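Local structure of period circadian protein homolog 2 (Mus musculus, 3GDI) at residues Phe251-Pro254 with Trp255-Lys258; Gln193-Ile196 with Glu197-Val200; Asp58-Phe61 with Val62-Leu65; Asn274-Val277 with Phe278-Pro281. The protein acts in the mammalian circadian clock as a transcription regulator with tandem PAS domains, which probably mediate its pairing with other clock proteins. All blocks are in the same frame, centred on the assembly; numbering follows the deposited sequence.

Overall arrangement
The four contacts are local turns spread over the two PAS domains, each built on an antiparallel sheet with strand order 2-1-5-4-3. Interaction 3 lies in the PAS-A region, interactions 1 and 2 in the second PAS fold, and interaction 4 in the loop between that sheet and helix 291-303. Interactions 2 and 4 have the closest centres, about 19 Å apart, with nearest atoms about 7 Å apart. Interaction 3 is about 26 Å, centre to centre, from each of them. Interaction 1 is about 24 Å, centre to centre, from interaction 2, but about 45 Å from interaction 3 and 40 Å from interaction 4, both across the chain's centre. Interactions 1 and 2 both touch the second subunit.

Interaction 1: Phe251-Pro254 with Trp255-Lys258; sequences FINP and WSRK
Asn-253 reaches across the turn to Ser-256 and Lys-258, mainly through CB, CG and OD1. Its CB lies 3.2 Å from Ser-256 OG and 3.3 Å from Lys-258 O. Next along the chain, CG also sits against the serine hydroxyl, and it stands anti to the backbone N (chi1 -175°), which carries OD1 to the amides of Trp-255 and Ser-256. The tip, OD1, accepts from Ser-256 N at 2.8 Å with a nearly straight N-H (156°), the donor tilted from the carbonyl plane. A second bond to the same oxygen, from Trp-255 N at 3.0 Å, is weak and bent. The other amide branch, Asn-253 ND2, stays 4.0 Å from Ser-256 OG. That hydroxyl oxygen accepts from Lys-258 N, completing an ST turn.

The backbone closes the loop twice: Asn-253 N donates to Lys-258 O at 2.9 Å, and Arg-257 N to Asn-253 O at 2.7 Å, an alpha turn with Arg-257 in a left-handed conformation. Pro-254 CG rides over one face of the Trp-255 indole as a CH-pi contact, while Ile-252 CG2 lies over the centre of one face of the Arg-257 guanidinium, 3.7 Å from CZ. NH1 of that group bonds to Val-308 O, and Lys-258 NZ to Met-305 O.

The loop is thus the tip of the beta hairpin between strands 241-252 and 259-268. At its base Phe-251 packs on Phe-261 and Ile-263 and meets Phe-251 of the second subunit, their rings nearly parallel.

Interaction 2: Gln193-Ile196 with Glu197-Val200; sequences QDLI and ETPV
Leu-195 and Thr-198 close a type II beta turn that leads the chain out of the short helix 192-195 toward helix 200-203, in the helical part of the second PAS fold. The turn is held at one atom. Leu-195 O accepts from Thr-198 N at 3.2 Å, with an N-H angle of 150° and the donor well above the carbonyl plane, and also from Thr-198 OG1 at 2.9 Å. Both donors arrive from the same face of that plane. What lets the hydroxyl join the amide is its first torsion: OG1 stands between the backbone N and the carbonyl carbon (chi1 75°), directed back at the helix. The methyl, CG2, lies alongside, 3.6 Å from Asp-194 O and equally near Leu-195 O.

On the outer corner, Ile-196 and Glu-197 touch through aliphatic parts, CG2 of the isoleucine meeting CG of the glutamate at 3.6 Å. Beyond this point the glutamate bends away, packing against Lys-81 of the second subunit, whose Tyr-80 touches Thr-198. Asp-194, on the helix side, is bound to Leu-191 N and forms a salt bridge with Arg-107 of the first PAS region.

A valine in place of Thr-198 is likely to leave Leu-195 O without its hydroxyl donor, with the backbone N-H alone to hold the turn.

Two donors from a single residue satisfy the first carbonyl of the turn, and tie the orientation of the threonine side chain to that of the backbone it bonds.

Interaction 3: Asp58-Phe61 with Val62-Leu65; sequences DAKF and VEFL
The Phe-64 ring presents its edge to Phe-61 O, which lies near the ring plane, 3.5 Å from CD1, while Lys-60 O approaches the same ring obliquely. The Phe-61 ring leaves the turn in another direction and is approached at a slant by Val-62 N and by Leu-65 CD1, the latter 3.7 Å from CE2; the two side chains cross at about a right angle. Phe-61 is steered there by its first torsion, since chi1 of -176° turns CG away from the backbone N.

The chain here makes a 3-10 turn in the connection from strand 38-41 to helix 70-76 of the PAS-A domain. Glu-63 N donates to Lys-60 O at 3.1 Å and Phe-64 N to Phe-61 O at the same length, and Leu-65 N continues the series to Val-62 O.

Trading Phe-61 for an alanine would probably leave Leu-65 CD1 without its aromatic neighbour and open a gap toward Ile-38, against which the ring also packs.

Glu-63, extended beyond CG, reaches back to the start of the turn. Its CG touches Lys-60 CB at 3.6 Å, and OE2, met on its anti side, accepts from Lys-60 N at 3.3 Å, with Ala-59 CB close by. Lys-60 NZ and Glu-63 OE1 are 5.0 Å apart, so any attraction between these opposite charges is probably longer-range than a salt bridge. Val-62 and Leu-65 both pack on Phe-73 of helix 70-76, while Leu-65 also reaches Cys-106 and Val-108.

Interaction 4: Asn274-Val277 with Phe278-Pro281; sequences NEDV and FAAP
Asp-276 supplies the polar side of this contact, bonding to the amides of Phe-278 and Ala-279, which follow it in the chain. Its OD1 accepts from Phe-278 N at 3.0 Å, the donor coming nearly along the C-O axis, though the N-H itself is bent (135°); an oxygen bonded to the amide two residues on makes this an Asx turn. The same oxygen takes a second, weak bond from Ala-279 N at 3.2 Å. With chi1 at -170°, CG points away from the backbone N and leaves the carboxylate leaning over the amides that follow, which are likely to stabilise its negative charge. Two close carbon-to-oxygen contacts go with these bonds: Phe-278 CB brushes Asp-276 OD1 at 3.5 Å, and Ala-279 CB sits 3.7 Å from Asp-276 O.

The backbone adds a single weak bond. Residues 276 to 279 form a type I beta turn in which Ala-279 N points to Asp-276 O over a long 3.5 Å, so that side chain and backbone of the aspartate share one donor.

Apolar packing occupies the middle of the turn. Val-277 CG1 lies over one face of the Phe-278 ring, 4.2 Å from its centroid and shifted toward the rim, a CH-pi contact, with CD2 the ring atom closest to it.

The turn belongs to the long connection from strand 259-268 to helix 291-303. Val-277 packs on Ser-153 and on Thr-236, just past strand 227-235, and Phe-278 on Val-151, just past strand 142-150. Glu-275 makes a salt bridge with Arg-159, and Asn-274 N bonds to Glu-240 ahead of strand 241-252, so the connection is tied to the ends of strands from both PAS sheets.

Interaction 1: Phe251-Pro254 with Trp255-Lys258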
loop_
_atom_site.group_PDB
_atom_site.type_symbol
_atom_site.label_atom_id
_atom_site.label_comp_id
_atom_site.label_asym_id
_atom_site.label_seq_id
_atom_site.Cartn_x
_atom_site.Cartn_y
_atom_site.Cartn_z
ATOM N N PHE A 251 4.490 11.653 -10.632
ATOM C CA PHE A 251 5.271 10.612 -11.266
ATOM C C PHE A 251 4.435 10.224 -12.483
ATOM O O PHE A 251 3.276 9.840 -12.344
ATOM C CB PHE A 251 5.469 9.415 -10.331
ATOM C CG PHE A 251 6.409 9.689 -9.178
ATOM C CD1 PHE A 251 7.546 10.479 -9.359
ATOM C CD2 PHE A 251 6.176 9.134 -7.924
ATOM C CE1 PHE A 251 8.444 10.708 -8.304
ATOM C CE2 PHE A 251 7.060 9.354 -6.865
ATOM C CZ PHE A 251 8.199 10.143 -7.055
ATOM N N ILE A 252 5.006 10.365 -13.680
ATOM C CA ILE A 252 4.279 10.038 -14.909
ATOM C C ILE A 252 4.733 8.738 -15.565
ATOM O O ILE A 252 5.905 8.567 -15.890
ATOM C CB ILE A 252 4.398 11.191 -15.952
ATOM C CG1 ILE A 252 3.897 12.497 -15.343
ATOM C CG2 ILE A 252 3.541 10.893 -17.182
ATOM C CD1 ILE A 252 4.159 13.707 -16.223
ATOM N N ASN A 253 3.799 7.816 -15.750
ATOM C CA ASN A 253 4.117 6.550 -16.395
ATOM C C ASN A 253 4.684 6.907 -17.777
ATOM O O ASN A 253 3.984 7.488 -18.600
ATOM C CB ASN A 253 2.840 5.714 -16.552
ATOM C CG ASN A 253 3.109 4.333 -17.106
ATOM O OD1 ASN A 253 3.481 4.171 -18.272
ATOM N ND2 ASN A 253 2.931 3.323 -16.270
ATOM N N PRO A 254 5.956 6.572 -18.044
ATOM C CA PRO A 254 6.543 6.892 -19.351
ATOM C C PRO A 254 5.878 6.235 -20.564
ATOM O O PRO A 254 5.820 6.823 -21.641
ATOM C CB PRO A 254 8.001 6.466 -19.192
ATOM C CG PRO A 254 7.929 5.367 -18.166
ATOM C CD PRO A 254 6.949 5.929 -17.169
ATOM N N TRP A 255 5.362 5.025 -20.387
ATOM C CA TRP A 255 4.734 4.306 -21.490
ATOM C C TRP A 255 3.300 4.738 -21.797
ATOM O O TRP A 255 2.910 4.805 -22.956
ATOM C CB TRP A 255 4.807 2.802 -21.212
ATOM C CG TRP A 255 6.230 2.344 -20.991
ATOM C CD1 TRP A 255 7.217 2.273 -21.924
ATOM C CD2 TRP A 255 6.836 1.972 -19.739
ATOM N NE1 TRP A 255 8.403 1.889 -21.338
ATOM C CE2 TRP A 255 8.196 1.696 -19.999
ATOM C CE3 TRP A 255 6.359 1.847 -18.424
ATOM C CZ2 TRP A 255 9.090 1.304 -18.997
ATOM C CZ3 TRP A 255 7.249 1.458 -17.425
ATOM C CH2 TRP A 255 8.601 1.189 -17.721
ATOM N N SER A 256 2.516 5.052 -20.772
ATOM C CA SER A 256 1.137 5.467 -20.998
ATOM C C SER A 256 0.986 6.974 -20.958
ATOM O O SER A 256 -0.001 7.515 -21.444
ATOM C CB SER A 256 0.215 4.867 -19.942
ATOM O OG SER A 256 0.508 5.407 -18.663
ATOM N N ARG A 257 1.956 7.649 -20.354
ATOM C CA ARG A 257 1.912 9.094 -20.238
ATOM C C ARG A 257 0.878 9.559 -19.212
ATOM O O ARG A 257 0.621 10.752 -19.077
ATOM C CB ARG A 257 1.628 9.714 -21.604
ATOM C CG ARG A 257 2.878 9.927 -22.451
ATOM C CD ARG A 257 3.633 11.157 -21.953
ATOM N NE ARG A 257 4.824 10.819 -21.180
ATOM C CZ ARG A 257 5.409 11.635 -20.310
ATOM N NH1 ARG A 257 4.918 12.847 -20.078
ATOM N NH2 ARG A 257 6.511 11.239 -19.686
ATOM N N LYS A 258 0.285 8.619 -18.484
ATOM C CA LYS A 258 -0.694 8.977 -17.467
ATOM C C LYS A 258 -0.013 9.077 -16.114
ATOM O O LYS A 258 0.921 8.322 -15.814
ATOM C CB LYS A 258 -1.803 7.935 -17.371
ATOM C CG LYS A 258 -2.751 7.904 -18.540
ATOM C CD LYS A 258 -3.826 6.851 -18.314
ATOM C CE LYS A 258 -4.601 6.583 -19.592
ATOM N NZ LYS A 258 -5.107 7.848 -20.202
#

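Interaction 2: Gln193-Ile196 with Glu197-Val200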
loop_
_atom_site.group_PDB
_atom_site.type_symbol
_atom_site.label_atom_id
_atom_site.label_comp_id
_atom_site.label_asym_id
_atom_site.label_seq_id
_atom_site.Cartn_x
_atom_site.Cartn_y
_atom_site.Cartn_z
ATOM N N GLN A 193 -0.538 4.325 8.928
ATOM C CA GLN A 193 -1.714 3.514 8.662
ATOM C C GLN A 193 -3.053 4.196 8.861
ATOM O O GLN A 193 -4.076 3.682 8.395
ATOM C CB GLN A 193 -1.680 2.230 9.500
ATOM C CG GLN A 193 -1.608 2.433 11.005
ATOM C CD GLN A 193 -0.172 2.427 11.548
ATOM O OE1 GLN A 193 0.050 2.129 12.717
ATOM N NE2 GLN A 193 0.798 2.756 10.698
ATOM N N ASP A 194 -3.064 5.336 9.553
ATOM C CA ASP A 194 -4.314 6.048 9.780
ATOM C C ASP A 194 -4.746 6.817 8.541
ATOM O O ASP A 194 -5.934 7.041 8.327
ATOM C CB ASP A 194 -4.188 7.041 10.929
ATOM C CG ASP A 194 -3.767 6.390 12.222
ATOM O OD1 ASP A 194 -4.121 5.212 12.444
ATOM O OD2 ASP A 194 -3.093 7.074 13.027
ATOM N N LEU A 195 -3.765 7.209 7.732
ATOM C CA LEU A 195 -3.997 7.990 6.519
ATOM C C LEU A 195 -3.947 7.210 5.209
ATOM O O LEU A 195 -4.531 7.639 4.221
ATOM C CB LEU A 195 -2.983 9.139 6.454
ATOM C CG LEU A 195 -3.215 10.214 7.511
ATOM C CD1 LEU A 195 -2.036 11.169 7.628
ATOM C CD2 LEU A 195 -4.479 10.954 7.119
ATOM N N ILE A 196 -3.257 6.075 5.186
ATOM C CA ILE A 196 -3.173 5.308 3.952
ATOM C C ILE A 196 -4.546 4.825 3.497
ATOM O O ILE A 196 -5.280 4.225 4.274
ATOM C CB ILE A 196 -2.231 4.093 4.104
ATOM C CG1 ILE A 196 -0.791 4.566 4.293
ATOM C CG2 ILE A 196 -2.288 3.228 2.862
ATOM C CD1 ILE A 196 0.198 3.431 4.513
ATOM N N GLU A 197 -4.882 5.099 2.236
ATOM C CA GLU A 197 -6.158 4.702 1.636
ATOM C C GLU A 197 -7.358 5.569 2.013
ATOM O O GLU A 197 -8.508 5.169 1.792
ATOM C CB GLU A 197 -6.490 3.244 1.978
ATOM C CG GLU A 197 -5.442 2.222 1.552
ATOM C CD GLU A 197 -5.418 1.983 0.059
ATOM O OE1 GLU A 197 -4.751 1.018 -0.367
ATOM O OE2 GLU A 197 -6.057 2.752 -0.687
ATOM N N THR A 198 -7.111 6.744 2.583
ATOM C CA THR A 198 -8.209 7.632 2.942
ATOM C C THR A 198 -8.159 8.869 2.045
ATOM O O THR A 198 -7.105 9.207 1.506
ATOM C CB THR A 198 -8.135 8.036 4.430
ATOM O OG1 THR A 198 -7.099 9.004 4.625
ATOM C CG2 THR A 198 -7.834 6.812 5.291
ATOM N N PRO A 199 -9.298 9.568 1.878
ATOM C CA PRO A 199 -9.317 10.759 1.023
ATOM C C PRO A 199 -8.363 11.844 1.471
ATOM O O PRO A 199 -8.363 12.245 2.626
ATOM C CB PRO A 199 -10.778 11.228 1.093
ATOM C CG PRO A 199 -11.545 9.966 1.408
ATOM C CD PRO A 199 -10.636 9.321 2.447
ATOM N N VAL A 200 -7.555 12.313 0.537
ATOM C CA VAL A 200 -6.614 13.385 0.790
ATOM C C VAL A 200 -7.391 14.630 1.197
ATOM O O VAL A 200 -7.053 15.300 2.168
ATOM C CB VAL A 200 -5.834 13.717 -0.491
ATOM C CG1 VAL A 200 -5.048 15.010 -0.320
ATOM C CG2 VAL A 200 -4.927 12.553 -0.851
#

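Interaction 3: Asp58-Phe61 with Val62-Leu65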
loop_
_atom_site.group_PDB
_atom_site.type_symbol
_atom_site.label_atom_id
_atom_site.label_comp_id
_atom_site.label_asym_id
_atom_site.label_seq_id
_atom_site.Cartn_x
_atom_site.Cartn_y
_atom_site.Cartn_z
ATOM N N ASP A 58 4.622 -10.597 30.130
ATOM C CA ASP A 58 4.875 -11.922 29.556
ATOM C C ASP A 58 3.644 -12.596 28.940
ATOM O O ASP A 58 3.042 -13.488 29.547
ATOM C CB ASP A 58 5.485 -12.851 30.614
ATOM C CG ASP A 58 6.104 -14.102 30.006
ATOM O OD1 ASP A 58 5.371 -14.876 29.350
ATOM O OD2 ASP A 58 7.327 -14.306 30.182
ATOM N N ALA A 59 3.294 -12.162 27.727
ATOM C CA ALA A 59 2.152 -12.688 26.971
ATOM C C ALA A 59 2.399 -12.394 25.495
ATOM O O ALA A 59 3.546 -12.270 25.064
ATOM C CB ALA A 59 0.875 -12.007 27.419
ATOM N N LYS A 60 1.334 -12.292 24.710
ATOM C CA LYS A 60 1.512 -11.969 23.301
ATOM C C LYS A 60 1.722 -10.452 23.215
ATOM O O LYS A 60 0.945 -9.679 23.771
ATOM C CB LYS A 60 0.287 -12.388 22.482
ATOM C CG LYS A 60 -0.002 -13.886 22.515
ATOM C CD LYS A 60 -0.970 -14.311 21.411
ATOM C CE LYS A 60 -2.255 -13.493 21.418
ATOM N NZ LYS A 60 -3.133 -13.829 20.255
ATOM N N PHE A 61 2.782 -10.025 22.539
ATOM C CA PHE A 61 3.061 -8.597 22.419
ATOM C C PHE A 61 1.918 -7.828 21.767
ATOM O O PHE A 61 1.645 -6.694 22.146
ATOM C CB PHE A 61 4.335 -8.356 21.617
ATOM C CG PHE A 61 4.729 -6.906 21.530
ATOM C CD1 PHE A 61 5.122 -6.208 22.667
ATOM C CD2 PHE A 61 4.720 -6.237 20.309
ATOM C CE1 PHE A 61 5.506 -4.862 22.589
ATOM C CE2 PHE A 61 5.098 -4.904 20.220
ATOM C CZ PHE A 61 5.495 -4.210 21.362
ATOM N N VAL A 62 1.249 -8.427 20.790
ATOM C CA VAL A 62 0.165 -7.711 20.127
ATOM C C VAL A 62 -0.944 -7.275 21.075
ATOM O O VAL A 62 -1.633 -6.293 20.811
ATOM C CB VAL A 62 -0.457 -8.529 18.952
ATOM C CG1 VAL A 62 0.518 -8.586 17.799
ATOM C CG2 VAL A 62 -0.825 -9.928 19.404
ATOM N N GLU A 63 -1.110 -7.979 22.188
ATOM C CA GLU A 63 -2.166 -7.626 23.131
ATOM C C GLU A 63 -1.990 -6.248 23.775
ATOM O O GLU A 63 -2.946 -5.701 24.323
ATOM C CB GLU A 63 -2.294 -8.708 24.204
ATOM C CG GLU A 63 -2.201 -10.103 23.619
ATOM C CD GLU A 63 -2.682 -11.187 24.555
ATOM O OE1 GLU A 63 -3.904 -11.454 24.559
ATOM O OE2 GLU A 63 -1.840 -11.768 25.282
ATOM N N PHE A 64 -0.782 -5.686 23.701
ATOM C CA PHE A 64 -0.508 -4.358 24.265
ATOM C C PHE A 64 -0.492 -3.252 23.207
ATOM O O PHE A 64 -0.048 -2.139 23.479
ATOM C CB PHE A 64 0.835 -4.340 24.996
ATOM C CG PHE A 64 0.985 -5.426 26.004
ATOM C CD1 PHE A 64 1.662 -6.596 25.682
ATOM C CD2 PHE A 64 0.391 -5.312 27.257
ATOM C CE1 PHE A 64 1.741 -7.641 26.591
ATOM C CE2 PHE A 64 0.462 -6.352 28.172
ATOM C CZ PHE A 64 1.138 -7.519 27.837
ATOM N N LEU A 65 -0.970 -3.569 22.008
ATOM C CA LEU A 65 -1.023 -2.625 20.893
ATOM C C LEU A 65 -2.449 -2.129 20.670
ATOM O O LEU A 65 -3.415 -2.785 21.061
ATOM C CB LEU A 65 -0.561 -3.308 19.601
ATOM C CG LEU A 65 0.894 -3.389 19.145
ATOM C CD1 LEU A 65 1.836 -3.145 20.298
ATOM C CD2 LEU A 65 1.118 -4.752 18.502
#

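Interaction 4: Asn274-Val277 with Phe278-Pro281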
loop_
_atom_site.group_PDB
_atom_site.type_symbol
_atom_site.label_atom_id
_atom_site.label_comp_id
_atom_site.label_asym_id
_atom_site.label_seq_id
_atom_site.Cartn_x
_atom_site.Cartn_y
_atom_site.Cartn_z
ATOM N N ASN A 274 -2.267 23.612 20.013
ATOM C CA ASN A 274 -1.958 22.646 21.070
ATOM C C ASN A 274 -0.775 21.813 20.590
ATOM O O ASN A 274 -0.888 21.071 19.614
ATOM C CB ASN A 274 -3.144 21.720 21.326
ATOM C CG ASN A 274 -2.824 20.619 22.337
ATOM O OD1 ASN A 274 -3.545 19.625 22.440
ATOM N ND2 ASN A 274 -1.740 20.801 23.091
ATOM N N GLU A 275 0.345 21.929 21.295
ATOM C CA GLU A 275 1.575 21.234 20.940
ATOM C C GLU A 275 1.572 19.710 20.923
ATOM O O GLU A 275 2.378 19.111 20.213
ATOM C CB GLU A 275 2.715 21.726 21.832
ATOM C CG GLU A 275 2.989 23.208 21.679
ATOM C CD GLU A 275 4.109 23.697 22.576
ATOM O OE1 GLU A 275 4.055 23.438 23.803
ATOM O OE2 GLU A 275 5.041 24.344 22.050
ATOM N N ASP A 276 0.706 19.069 21.699
ATOM C CA ASP A 276 0.675 17.604 21.686
ATOM C C ASP A 276 -0.217 17.196 20.525
ATOM O O ASP A 276 -1.445 17.158 20.644
ATOM C CB ASP A 276 0.109 17.036 22.984
ATOM C CG ASP A 276 0.291 15.534 23.079
ATOM O OD1 ASP A 276 0.171 14.854 22.035
ATOM O OD2 ASP A 276 0.546 15.029 24.193
ATOM N N VAL A 277 0.411 16.887 19.400
ATOM C CA VAL A 277 -0.321 16.530 18.203
ATOM C C VAL A 277 -0.915 15.116 18.223
ATOM O O VAL A 277 -1.738 14.767 17.374
ATOM C CB VAL A 277 0.582 16.732 16.976
ATOM C CG1 VAL A 277 1.621 15.632 16.896
ATOM C CG2 VAL A 277 -0.258 16.824 15.735
ATOM N N PHE A 278 -0.522 14.312 19.209
ATOM C CA PHE A 278 -1.033 12.948 19.328
ATOM C C PHE A 278 -2.313 12.835 20.151
ATOM O O PHE A 278 -3.002 11.810 20.099
ATOM C CB PHE A 278 0.042 12.031 19.910
ATOM C CG PHE A 278 1.183 11.790 18.973
ATOM C CD1 PHE A 278 0.984 11.081 17.794
ATOM C CD2 PHE A 278 2.439 12.328 19.232
ATOM C CE1 PHE A 278 2.012 10.912 16.879
ATOM C CE2 PHE A 278 3.474 12.163 18.327
ATOM C CZ PHE A 278 3.259 11.451 17.140
ATOM N N ALA A 279 -2.634 13.882 20.906
ATOM C CA ALA A 279 -3.848 13.887 21.716
ATOM C C ALA A 279 -5.037 13.606 20.803
ATOM O O ALA A 279 -4.885 13.553 19.581
ATOM C CB ALA A 279 -4.013 15.236 22.391
ATOM N N ALA A 280 -6.216 13.428 21.389
ATOM C CA ALA A 280 -7.419 13.155 20.607
ATOM C C ALA A 280 -8.234 14.428 20.421
ATOM O O ALA A 280 -8.123 15.359 21.211
ATOM C CB ALA A 280 -8.255 12.104 21.304
ATOM N N PRO A 281 -9.054 14.490 19.358
ATOM C CA PRO A 281 -9.889 15.666 19.083
ATOM C C PRO A 281 -11.232 15.608 19.817
ATOM O O PRO A 281 -11.853 14.547 19.913
ATOM C CB PRO A 281 -10.065 15.605 17.572
ATOM C CG PRO A 281 -10.193 14.142 17.340
ATOM C CD PRO A 281 -9.080 13.562 18.212
#